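Local coordinates for general secretion pathway protein F (Vibrio cholerae, PDB 3C1Q), which probably serves, through cytoplasmic domains of which this is the first, in the inner-membrane complex of the type II system that secretes toxins and proteases, at residues B[81-86]-B[90-95]; B[56-59]-B[63-66]; B[12-17]-B[73-78]; B[22-27]-B[36-41]; B[52-57]-B[69-74]. All blocks are in the same frame, centred on the assembly; numbering follows the deposited sequence.

Short and long closures build an all-helical domain, and the chain order makes the hierarchy plain. From the N terminus, helix 11-26 enters contact 3, whose 55-residue loop returns at 73-78 and encloses contacts 4 and 2. Contact 4 closes first, folding helix 31-40 back on helix 11-26. Helix 45-59 then starts both contact 2, which turns into helix 64-68, and contact 5, which reaches the following loop; the two share Ala56 and Lys57. Contacts 3 and 5 end on overlapping residues, His73 and Val74. Contact 1 comes last, in series, turning helix 77-89 into helix 92-121, and its Val83 packs on Leu64 of contact 2.

Contact 1 (B[81-86]-B[90-95]); sequences SMVAAG and GHLDSV
Gly86 and Val95 carry most of this turn between two helices, with Leu92 adding to it from the side. Gly86 presents bare backbone: having no side chain, it lets its CA come 4.0 Å from Leu92 CA and takes the CG2 methyl of Val95 against the same atom, 3.8 Å from Gly86 CA. The other branch of Val95, CG1, lies anti to its backbone N (chi1 171°) and reaches back one turn, to within 3.1 Å of Met82 O and 3.8 Å of Met82 CB, a tight fit. Residue 82 is a selenomethionine; its bent chain also brings CE near the same methyl. Leu92 CD1 lies alongside Val83 CG1 at 4.0 Å, the two side chains pointing the same way, while Leu64 and Leu68 of helix 64-68 cover Val83. Gly86 O accepts from His91 N at 2.8 Å, the donor tilted 19° from the carbonyl plane. Gly90, with positive phi, ends helix 77-89, and His91 takes the N-cap position of helix 92-121: a Schellman motif leading directly into the next helix of a helical hairpin.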
# COMPACT_ATOMS: atom_id res chain seq x y z
N SER B 81 -5.10 -9.59 18.88
CA SER B 81 -4.28 -10.64 19.46
C SER B 81 -2.95 -10.80 18.73
O SER B 81 -1.91 -10.95 19.37
CB SER B 81 -5.03 -11.97 19.46
OG SER B 81 -6.01 -11.96 20.48
N MSE B 82 -3.00 -10.76 17.40
CA MSE B 82 -1.80 -10.87 16.57
C MSE B 82 -0.84 -9.69 16.86
O MSE B 82 0.35 -9.89 17.08
CB MSE B 82 -2.18 -10.94 15.06
CG MSE B 82 -2.86 -12.28 14.58
SE MSE B 82 -1.87 -13.84 15.12
CE MSE B 82 -0.11 -13.39 14.42
N VAL B 83 -1.36 -8.48 16.88
CA VAL B 83 -0.58 -7.28 17.20
C VAL B 83 0.08 -7.41 18.58
O VAL B 83 1.29 -7.17 18.72
CB VAL B 83 -1.45 -6.00 17.13
CG1 VAL B 83 -0.64 -4.78 17.52
CG2 VAL B 83 -2.02 -5.81 15.71
N ALA B 84 -0.70 -7.78 19.58
CA ALA B 84 -0.18 -8.05 20.92
C ALA B 84 0.98 -9.03 20.90
O ALA B 84 2.00 -8.79 21.56
CB ALA B 84 -1.29 -8.59 21.86
N ALA B 85 0.84 -10.15 20.19
CA ALA B 85 1.93 -11.15 20.11
C ALA B 85 3.18 -10.52 19.50
O ALA B 85 4.28 -10.73 20.00
CB ALA B 85 1.50 -12.41 19.32
N GLY B 86 3.02 -9.75 18.43
CA GLY B 86 4.15 -9.05 17.81
C GLY B 86 4.83 -8.03 18.72
O GLY B 86 6.07 -7.99 18.82
N GLY B 90 8.69 -8.48 20.06
CA GLY B 90 9.60 -7.62 19.30
C GLY B 90 9.56 -7.94 17.81
O GLY B 90 10.54 -7.73 17.10
N HIS B 91 8.42 -8.45 17.35
CA HIS B 91 8.23 -8.77 15.93
C HIS B 91 6.96 -8.17 15.35
O HIS B 91 6.31 -8.77 14.49
CB HIS B 91 8.27 -10.29 15.75
CG HIS B 91 9.61 -10.86 16.07
ND1 HIS B 91 10.70 -10.66 15.27
CD2 HIS B 91 10.05 -11.56 17.14
CE1 HIS B 91 11.76 -11.23 15.81
NE2 HIS B 91 11.39 -11.79 16.95
N LEU B 92 6.64 -6.94 15.75
CA LEU B 92 5.44 -6.29 15.21
C LEU B 92 5.53 -6.17 13.70
O LEU B 92 4.52 -6.31 12.99
CB LEU B 92 5.26 -4.90 15.84
CG LEU B 92 4.04 -4.08 15.37
CD1 LEU B 92 2.77 -4.91 15.53
CD2 LEU B 92 3.92 -2.75 16.07
N ASP B 93 6.73 -5.93 13.20
CA ASP B 93 6.94 -5.74 11.77
C ASP B 93 6.42 -6.93 10.94
O ASP B 93 5.64 -6.75 10.01
CB ASP B 93 8.40 -5.40 11.45
CG ASP B 93 9.40 -6.48 11.84
OD1 ASP B 93 9.17 -7.28 12.77
OD2 ASP B 93 10.46 -6.50 11.18
N SER B 94 6.82 -8.15 11.30
CA SER B 94 6.41 -9.33 10.52
C SER B 94 4.95 -9.72 10.78
O SER B 94 4.30 -10.24 9.87
CB SER B 94 7.33 -10.52 10.80
OG SER B 94 7.50 -10.73 12.17
N VAL B 95 4.46 -9.51 11.99
CA VAL B 95 3.04 -9.74 12.30
C VAL B 95 2.16 -8.79 11.50
O VAL B 95 1.17 -9.22 10.91
CB VAL B 95 2.74 -9.66 13.81
CG1 VAL B 95 1.23 -9.69 14.08
CG2 VAL B 95 3.42 -10.82 14.56

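Contact 2 (B[56-59]-B[63-66]); sequences AKVT and TLSD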
# COMPACT_ATOMS: atom_id res chain seq x y z
N ALA B 56 -2.17 9.08 19.09
CA ALA B 56 -2.06 9.85 20.32
C ALA B 56 -1.80 8.89 21.49
O ALA B 56 -0.87 9.09 22.28
CB ALA B 56 -3.31 10.67 20.54
N LYS B 57 -2.57 7.80 21.56
CA LYS B 57 -2.43 6.84 22.65
C LYS B 57 -1.06 6.16 22.65
O LYS B 57 -0.46 5.97 23.71
CB LYS B 57 -3.55 5.81 22.63
CG LYS B 57 -4.89 6.40 23.11
CD LYS B 57 -5.94 5.33 23.30
CE LYS B 57 -5.76 4.55 24.58
NZ LYS B 57 -7.01 3.86 25.01
N VAL B 58 -0.55 5.82 21.47
CA VAL B 58 0.76 5.19 21.35
C VAL B 58 1.85 6.14 21.86
O VAL B 58 2.75 5.72 22.58
CB VAL B 58 1.03 4.75 19.91
CG1 VAL B 58 2.52 4.47 19.68
CG2 VAL B 58 0.15 3.51 19.58
N THR B 59 1.76 7.41 21.50
CA THR B 59 2.75 8.40 21.98
C THR B 59 2.67 8.57 23.50
O THR B 59 3.66 8.95 24.14
CB THR B 59 2.58 9.77 21.29
OG1 THR B 59 1.39 10.42 21.78
CG2 THR B 59 2.51 9.60 19.76
N THR B 63 0.15 0.49 24.28
CA THR B 63 0.56 -0.34 23.15
C THR B 63 -0.42 -0.17 21.98
O THR B 63 -1.54 0.33 22.13
CB THR B 63 0.61 -1.82 23.53
OG1 THR B 63 -0.64 -2.17 24.13
CG2 THR B 63 1.76 -2.11 24.48
N LEU B 64 0.03 -0.55 20.80
CA LEU B 64 -0.84 -0.54 19.65
C LEU B 64 -2.03 -1.46 19.89
O LEU B 64 -3.18 -1.06 19.68
CB LEU B 64 -0.09 -0.93 18.39
CG LEU B 64 -0.93 -0.92 17.10
CD1 LEU B 64 -1.56 0.44 16.83
CD2 LEU B 64 -0.08 -1.38 15.89
N SER B 65 -1.77 -2.69 20.32
CA SER B 65 -2.84 -3.66 20.60
C SER B 65 -3.87 -3.13 21.60
O SER B 65 -5.07 -3.31 21.41
CB SER B 65 -2.26 -5.00 21.09
OG SER B 65 -1.43 -4.85 22.22
N ASP B 66 -3.40 -2.47 22.66
CA ASP B 66 -4.33 -1.96 23.67
C ASP B 66 -5.18 -0.82 23.06
O ASP B 66 -6.40 -0.77 23.23
CB ASP B 66 -3.56 -1.49 24.91
CG ASP B 66 -4.45 -1.13 26.07
OD1 ASP B 66 -5.49 -1.79 26.25
OD2 ASP B 66 -4.08 -0.20 26.83
O HOH W 1 -6.62 1.69 26.61
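Val58 meets Leu64 through its CG2 methyl at an interhelical turn, a helix-loop-helix connection of the all-helical domain that joins helix 45-59 to the short helix 64-68. Along the first segment, Ala56 contributes its carbonyl to the end of its own helix: Ala56 O accepts from Thr59 OG1 at 2.7 Å, the hydroxyl of the last residue of that helix folding back one turn. Lys57 follows, its CB directed at the second segment. Its ammonium does not touch Asp66, since Lys57 NZ and Asp66 OD2 are 5.3 Å apart, but one water spans the gap, accepting from Lys57 NZ at 2.7 Å and donating to Asp66 OD2 at 3.2 Å. Lys57 has a direct salt-bridge partner in Asp70 and a cation-pi partner in Tyr62, so the water-mediated link is one of several that hold its end. Val58 makes the apolar touch. Its CG2, anti to the carbonyl carbon and beside the backbone N, reaches Leu64 CA at 4.2 Å, with Leu64 CD1 a little farther off; this loose packing continues into Leu35 beside Val58 and Leu31 beside Leu64, both of helix 31-40. Across the turn, Thr63 is the N-cap of helix 64-68, while Glu87 of helix 77-89 accepts from Leu64 N. The capping bond itself runs from Asp66 N to Thr63 OG1, 3.1 Å long with an angle of 148° at the hydrogen.

Contact 3 (B[12-17]-B[73-78]); sequences PDLALI and HVFDEL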
# COMPACT_ATOMS: atom_id res chain seq x y z
N PRO B 12 -12.12 -3.32 1.91
CA PRO B 12 -11.01 -2.60 1.27
C PRO B 12 -10.29 -1.59 2.16
O PRO B 12 -9.07 -1.46 2.08
CB PRO B 12 -11.64 -1.89 0.07
CG PRO B 12 -13.06 -2.10 0.14
CD PRO B 12 -13.37 -3.16 1.15
N ASP B 13 -11.03 -0.89 3.01
CA ASP B 13 -10.37 0.13 3.82
C ASP B 13 -9.54 -0.48 4.93
O ASP B 13 -8.48 0.04 5.26
CB ASP B 13 -11.36 1.16 4.33
CG ASP B 13 -11.69 2.20 3.27
OD1 ASP B 13 -10.79 2.57 2.48
OD2 ASP B 13 -12.85 2.63 3.24
N LEU B 14 -9.98 -1.60 5.50
CA LEU B 14 -9.10 -2.31 6.46
C LEU B 14 -7.82 -2.79 5.78
O LEU B 14 -6.72 -2.65 6.32
CB LEU B 14 -9.80 -3.48 7.14
CG LEU B 14 -8.94 -4.17 8.22
CD1 LEU B 14 -8.64 -3.20 9.37
CD2 LEU B 14 -9.65 -5.42 8.72
N ALA B 15 -7.95 -3.35 4.57
CA ALA B 15 -6.80 -3.82 3.80
C ALA B 15 -5.81 -2.69 3.51
O ALA B 15 -4.59 -2.88 3.60
CB ALA B 15 -7.27 -4.46 2.51
N LEU B 16 -6.35 -1.52 3.17
CA LEU B 16 -5.53 -0.38 2.83
C LEU B 16 -4.71 0.03 4.04
O LEU B 16 -3.47 0.08 3.96
CB LEU B 16 -6.41 0.77 2.36
CG LEU B 16 -5.75 2.14 2.15
CD1 LEU B 16 -4.63 2.05 1.12
CD2 LEU B 16 -6.80 3.18 1.76
N ILE B 17 -5.38 0.34 5.16
CA ILE B 17 -4.61 0.85 6.31
C ILE B 17 -3.66 -0.20 6.85
O ILE B 17 -2.58 0.14 7.33
CB ILE B 17 -5.51 1.47 7.42
CG1 ILE B 17 -6.46 0.43 8.05
CG2 ILE B 17 -6.28 2.70 6.86
CD1 ILE B 17 -7.37 0.96 9.23
N HIS B 73 -14.97 -3.08 16.69
CA HIS B 73 -15.76 -3.16 15.47
C HIS B 73 -14.94 -3.03 14.17
O HIS B 73 -15.44 -3.34 13.09
CB HIS B 73 -16.90 -2.12 15.53
CG HIS B 73 -16.42 -0.69 15.55
ND1 HIS B 73 -15.47 -0.23 16.44
CD2 HIS B 73 -16.77 0.37 14.80
CE1 HIS B 73 -15.24 1.05 16.21
NE2 HIS B 73 -16.02 1.44 15.22
N VAL B 74 -13.69 -2.59 14.28
CA VAL B 74 -12.79 -2.46 13.13
C VAL B 74 -11.68 -3.49 13.21
O VAL B 74 -11.37 -4.14 12.22
CB VAL B 74 -12.18 -1.05 13.04
CG1 VAL B 74 -11.10 -0.99 11.97
CG2 VAL B 74 -13.28 -0.02 12.79
N PHE B 75 -11.06 -3.58 14.39
CA PHE B 75 -9.97 -4.51 14.66
C PHE B 75 -10.47 -5.62 15.58
O PHE B 75 -10.65 -5.41 16.79
CB PHE B 75 -8.82 -3.75 15.30
CG PHE B 75 -8.33 -2.61 14.46
CD1 PHE B 75 -7.57 -2.85 13.33
CD2 PHE B 75 -8.67 -1.31 14.79
CE1 PHE B 75 -7.12 -1.78 12.55
CE2 PHE B 75 -8.24 -0.25 14.01
CZ PHE B 75 -7.48 -0.47 12.90
N ASP B 76 -10.73 -6.79 15.01
CA ASP B 76 -11.35 -7.87 15.79
C ASP B 76 -10.36 -8.52 16.77
O ASP B 76 -9.19 -8.15 16.83
CB ASP B 76 -12.08 -8.89 14.89
CG ASP B 76 -11.15 -9.70 13.99
OD1 ASP B 76 -9.92 -9.71 14.19
OD2 ASP B 76 -11.68 -10.33 13.05
N GLU B 77 -10.85 -9.47 17.55
CA GLU B 77 -10.03 -10.12 18.57
C GLU B 77 -8.78 -10.76 17.97
O GLU B 77 -7.69 -10.66 18.55
CB GLU B 77 -10.88 -11.15 19.30
CG GLU B 77 -10.16 -11.98 20.34
CD GLU B 77 -11.11 -12.90 21.08
OE1 GLU B 77 -12.35 -12.74 20.93
OE2 GLU B 77 -10.62 -13.80 21.81
N LEU B 78 -8.91 -11.40 16.81
CA LEU B 78 -7.75 -12.01 16.16
C LEU B 78 -6.73 -10.95 15.77
O LEU B 78 -5.54 -11.10 16.01
CB LEU B 78 -8.16 -12.79 14.92
CG LEU B 78 -7.01 -13.47 14.16
CD1 LEU B 78 -6.35 -14.54 15.01
CD2 LEU B 78 -7.54 -14.06 12.88
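Leu14 and Ile17, one helical turn apart, project from helix 11-26 as two neighbouring bumps against the side chains of Val74 and Phe75. This is an example of how a loop can pack on a helix largely through apolar side chains. Leu14 is the larger bump. With CG anti to the backbone N (chi1 -176°), its fork is carried out toward the loop, where CD1 fills the notch in which Phe75 CE1, at 3.8 Å, and Val74 CG1, at 4.2 Å, adjoin. Its second methyl, CD2, reaches Val74 O at 4.1 Å, so the leucine spreads over the loop backbone as well as its side chains. Ile17 serves the far corner of the ring: CD1 comes to 3.9 Å from Phe75 CZ. Both methyls approach the ring obliquely, and its CE1-CZ side rests against the gap between the two bumps. Within the loop, Val74 CG1 covers the centre of one face of that ring, 3.6 Å above its plane and on the side from which the two helix methyls also come. Met50 of helix 45-59 touches both Ile17 and Phe75, and Ile9 reaches Leu14, Ile17 and Val74. Just beyond, Asp76 N-caps helix 77-89 by accepting from Phe79 N. The whole is part of the hydrophobic core of an all-helical domain, tying the first helix to the loop that leads into helix 77-89.

Contact 4 (B[22-27]-B[36-41]); sequences ATLVQS and RAVAEQ
Chi1 of -65° swings Leu24 CG beside its backbone N, anti to the carbonyl carbon, and chi2 of 167° extends CD1 toward Ala37 and Val38. These residues join helices 11-26 and 31-40, consecutive members of the all-helical fold that pack at a steep angle to each other. One methyl makes the entire direct touch: Leu24 CD1 lies 3.7 Å from Ala37 CB and equally 3.7 Å from Val38 CG2. The small alanine and the beta-branched valine thus present adjacent methyls to a single leucine tip, whose side chain lies aslant that of Val38. All three residues are buried. Around them, Cys34 packs on Leu24, Ile17 and Leu51 on Val38, and Leu24 of the second subunit on Leu24 itself, so this contact is part of the dimer interface. There Gln41 NE2 donates to Thr23 O of the second subunit, and the reverse bond is also made. On the other side of helix 11-26, Gln26 NE2 bonds Glu97, a calcium ligand, and so may steady that carboxylate. The same amide nitrogen folds back on its own helix: Gln26 NE2 donates to Ala22 O at 3.0 Å, standing 71° out of the carbonyl plane, while Gln26 N reaches that oxygen from the opposite face.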
# COMPACT_ATOMS: atom_id res chain seq x y z
N ALA B 22 1.85 -1.75 7.69
CA ALA B 22 2.88 -2.77 7.56
C ALA B 22 4.08 -2.28 6.75
O ALA B 22 5.23 -2.54 7.11
CB ALA B 22 2.30 -4.02 6.91
N THR B 23 3.81 -1.57 5.67
CA THR B 23 4.84 -1.08 4.77
C THR B 23 5.76 -0.08 5.47
O THR B 23 6.99 -0.13 5.34
CB THR B 23 4.19 -0.45 3.51
OG1 THR B 23 3.41 -1.48 2.85
CG2 THR B 23 5.22 0.07 2.55
N LEU B 24 5.15 0.82 6.21
CA LEU B 24 5.90 1.83 6.94
C LEU B 24 6.70 1.23 8.09
O LEU B 24 7.89 1.49 8.22
CB LEU B 24 4.95 2.92 7.42
CG LEU B 24 4.27 3.73 6.31
CD1 LEU B 24 3.09 4.57 6.88
CD2 LEU B 24 5.24 4.64 5.58
N VAL B 25 6.08 0.39 8.89
CA VAL B 25 6.76 -0.23 10.02
C VAL B 25 7.96 -1.06 9.57
O VAL B 25 9.02 -1.04 10.22
CB VAL B 25 5.78 -1.05 10.87
CG1 VAL B 25 6.55 -1.92 11.85
CG2 VAL B 25 4.81 -0.12 11.59
N GLN B 26 7.81 -1.80 8.48
CA GLN B 26 8.90 -2.65 7.98
C GLN B 26 10.07 -1.86 7.41
O GLN B 26 11.17 -2.39 7.31
CB GLN B 26 8.38 -3.66 6.97
CG GLN B 26 7.71 -4.82 7.65
CD GLN B 26 7.03 -5.73 6.68
OE1 GLN B 26 7.51 -6.83 6.39
NE2 GLN B 26 5.91 -5.27 6.14
N SER B 27 9.83 -0.59 7.08
CA SER B 27 10.90 0.31 6.63
C SER B 27 11.79 0.81 7.77
O SER B 27 12.84 1.42 7.51
CB SER B 27 10.32 1.51 5.90
OG SER B 27 9.74 2.43 6.83
N ARG B 36 0.93 8.37 12.05
CA ARG B 36 0.70 9.72 11.53
C ARG B 36 0.52 9.72 10.01
O ARG B 36 -0.41 10.31 9.49
CB ARG B 36 1.83 10.66 11.92
CG ARG B 36 1.59 12.12 11.49
CD ARG B 36 2.84 12.95 11.51
NE ARG B 36 3.15 13.48 12.84
CZ ARG B 36 2.90 14.72 13.26
NH1 ARG B 36 2.30 15.62 12.47
NH2 ARG B 36 3.26 15.09 14.48
N ALA B 37 1.45 9.08 9.30
CA ALA B 37 1.39 8.98 7.85
C ALA B 37 0.10 8.33 7.37
O ALA B 37 -0.56 8.86 6.46
CB ALA B 37 2.63 8.21 7.32
N VAL B 38 -0.30 7.20 7.96
CA VAL B 38 -1.51 6.52 7.49
C VAL B 38 -2.75 7.44 7.70
O VAL B 38 -3.61 7.57 6.81
CB VAL B 38 -1.71 5.10 8.15
CG1 VAL B 38 -2.92 4.39 7.55
CG2 VAL B 38 -0.44 4.24 7.97
N ALA B 39 -2.78 8.14 8.83
CA ALA B 39 -3.83 9.12 9.12
C ALA B 39 -3.88 10.23 8.07
O ALA B 39 -4.95 10.53 7.53
CB ALA B 39 -3.63 9.75 10.51
N GLU B 40 -2.73 10.86 7.82
CA GLU B 40 -2.63 11.98 6.88
C GLU B 40 -3.06 11.59 5.48
O GLU B 40 -3.51 12.45 4.72
CB GLU B 40 -1.18 12.44 6.78
CG GLU B 40 -0.61 13.12 8.00
CD GLU B 40 0.91 13.31 7.92
OE1 GLU B 40 1.58 12.59 7.15
OE2 GLU B 40 1.43 14.19 8.64
N GLN B 41 -2.85 10.32 5.14
CA GLN B 41 -3.13 9.82 3.80
C GLN B 41 -4.56 9.28 3.60
O GLN B 41 -4.91 8.86 2.52
CB GLN B 41 -2.10 8.76 3.40
CG GLN B 41 -0.68 9.32 3.30
CD GLN B 41 0.35 8.26 3.06
OE1 GLN B 41 0.08 7.26 2.39
NE2 GLN B 41 1.55 8.45 3.62

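Contact 5 (B[52-57]-B[69-74]); sequences VAVRAK and GDYPHV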
# COMPACT_ATOMS: atom_id res chain seq x y z
N VAL B 52 -5.57 8.96 14.19
CA VAL B 52 -4.97 10.03 14.98
C VAL B 52 -5.12 9.71 16.47
O VAL B 52 -4.18 9.90 17.25
CB VAL B 52 -5.61 11.39 14.60
CG1 VAL B 52 -5.22 12.50 15.58
CG2 VAL B 52 -5.18 11.79 13.19
N ALA B 53 -6.28 9.20 16.86
CA ALA B 53 -6.56 8.85 18.24
C ALA B 53 -5.65 7.71 18.70
O ALA B 53 -5.09 7.76 19.78
CB ALA B 53 -8.05 8.47 18.42
N VAL B 54 -5.51 6.69 17.86
CA VAL B 54 -4.62 5.57 18.15
C VAL B 54 -3.17 6.06 18.26
O VAL B 54 -2.43 5.65 19.18
CB VAL B 54 -4.77 4.46 17.07
CG1 VAL B 54 -3.69 3.38 17.21
CG2 VAL B 54 -6.17 3.81 17.19
N ARG B 55 -2.76 6.93 17.34
CA ARG B 55 -1.42 7.51 17.40
C ARG B 55 -1.19 8.27 18.70
O ARG B 55 -0.13 8.13 19.32
CB ARG B 55 -1.15 8.45 16.24
CG ARG B 55 0.33 8.85 16.24
CD ARG B 55 0.67 10.00 15.37
NE ARG B 55 1.86 10.64 15.93
CZ ARG B 55 2.11 11.95 15.91
NH1 ARG B 55 3.21 12.41 16.49
NH2 ARG B 55 1.28 12.80 15.31
N ALA B 56 -2.17 9.08 19.09
CA ALA B 56 -2.06 9.85 20.32
C ALA B 56 -1.80 8.89 21.49
O ALA B 56 -0.87 9.09 22.28
CB ALA B 56 -3.31 10.67 20.54
N LYS B 57 -2.57 7.80 21.56
CA LYS B 57 -2.43 6.84 22.65
C LYS B 57 -1.06 6.16 22.65
O LYS B 57 -0.46 5.97 23.71
CB LYS B 57 -3.55 5.81 22.63
CG LYS B 57 -4.89 6.40 23.11
CD LYS B 57 -5.94 5.33 23.30
CE LYS B 57 -5.76 4.55 24.58
NZ LYS B 57 -7.01 3.86 25.01
N GLY B 69 -8.09 -1.69 20.80
CA GLY B 69 -9.22 -2.19 21.55
C GLY B 69 -10.34 -1.18 21.73
O GLY B 69 -11.46 -1.56 22.08
N ASP B 70 -10.05 0.10 21.52
CA ASP B 70 -11.10 1.12 21.46
C ASP B 70 -11.96 1.05 20.18
O ASP B 70 -13.00 1.71 20.09
CB ASP B 70 -10.49 2.51 21.64
CG ASP B 70 -9.89 2.74 23.03
OD1 ASP B 70 -10.08 1.89 23.92
OD2 ASP B 70 -9.20 3.76 23.22
N TYR B 71 -11.56 0.24 19.19
CA TYR B 71 -12.32 0.07 17.94
C TYR B 71 -12.44 -1.41 17.59
O TYR B 71 -11.94 -1.84 16.54
CB TYR B 71 -11.64 0.83 16.79
CG TYR B 71 -11.34 2.26 17.13
CD1 TYR B 71 -12.25 3.27 16.87
CD2 TYR B 71 -10.15 2.59 17.76
CE1 TYR B 71 -11.98 4.57 17.23
CE2 TYR B 71 -9.86 3.87 18.11
CZ TYR B 71 -10.78 4.86 17.86
OH TYR B 71 -10.46 6.15 18.23
N PRO B 72 -13.12 -2.19 18.45
CA PRO B 72 -13.24 -3.64 18.29
C PRO B 72 -14.14 -4.02 17.12
O PRO B 72 -14.07 -5.15 16.62
CB PRO B 72 -13.84 -4.08 19.63
CG PRO B 72 -14.65 -2.92 20.07
CD PRO B 72 -13.87 -1.71 19.62
N HIS B 73 -14.97 -3.08 16.69
CA HIS B 73 -15.76 -3.16 15.47
C HIS B 73 -14.94 -3.03 14.17
O HIS B 73 -15.44 -3.34 13.09
CB HIS B 73 -16.90 -2.12 15.53
CG HIS B 73 -16.42 -0.69 15.55
ND1 HIS B 73 -15.47 -0.23 16.44
CD2 HIS B 73 -16.77 0.37 14.80
CE1 HIS B 73 -15.24 1.05 16.21
NE2 HIS B 73 -16.02 1.44 15.22
N VAL B 74 -13.69 -2.59 14.28
CA VAL B 74 -12.79 -2.46 13.13
C VAL B 74 -11.68 -3.49 13.21
O VAL B 74 -11.37 -4.14 12.22
CB VAL B 74 -12.18 -1.05 13.04
CG1 VAL B 74 -11.10 -0.99 11.97
CG2 VAL B 74 -13.28 -0.02 12.79
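The loop between helices 64-68 and 77-89 is pinned to helix 45-59 through a surface salt bridge, Lys57 to Asp70, with Tyr71 packed beneath it. Lys57 NZ donates to Asp70 OD2 at 2.8 Å, arriving on the syn side of that oxygen and 25° out of the carboxylate plane. The two side chains come from opposite directions. A bend at chi3 (77°) of the lysine turns its end toward the acid, and Lys57 CD also passes 3.6 Å from Asp70 OD2. The charged pair lies at the surface of the all-helical domain, partly open to solvent. Toward the interior the contact becomes apolar. Tyr71 CG lies beside its own backbone N, which carries the ring toward helix 45-59, past Val54, whose side chain runs in the opposite direction. Val54 CG2 comes at a slant to the ring, within 3.8 Å of Tyr71 CE2, while Leu64 and Ser67 of helix 64-68 touch the same valine. Met50, about one turn earlier on helix 45-59, also packs on the tyrosine. At the far end of the ring, Tyr71 OH rests 3.4 Å from the methyl CB of Ala53.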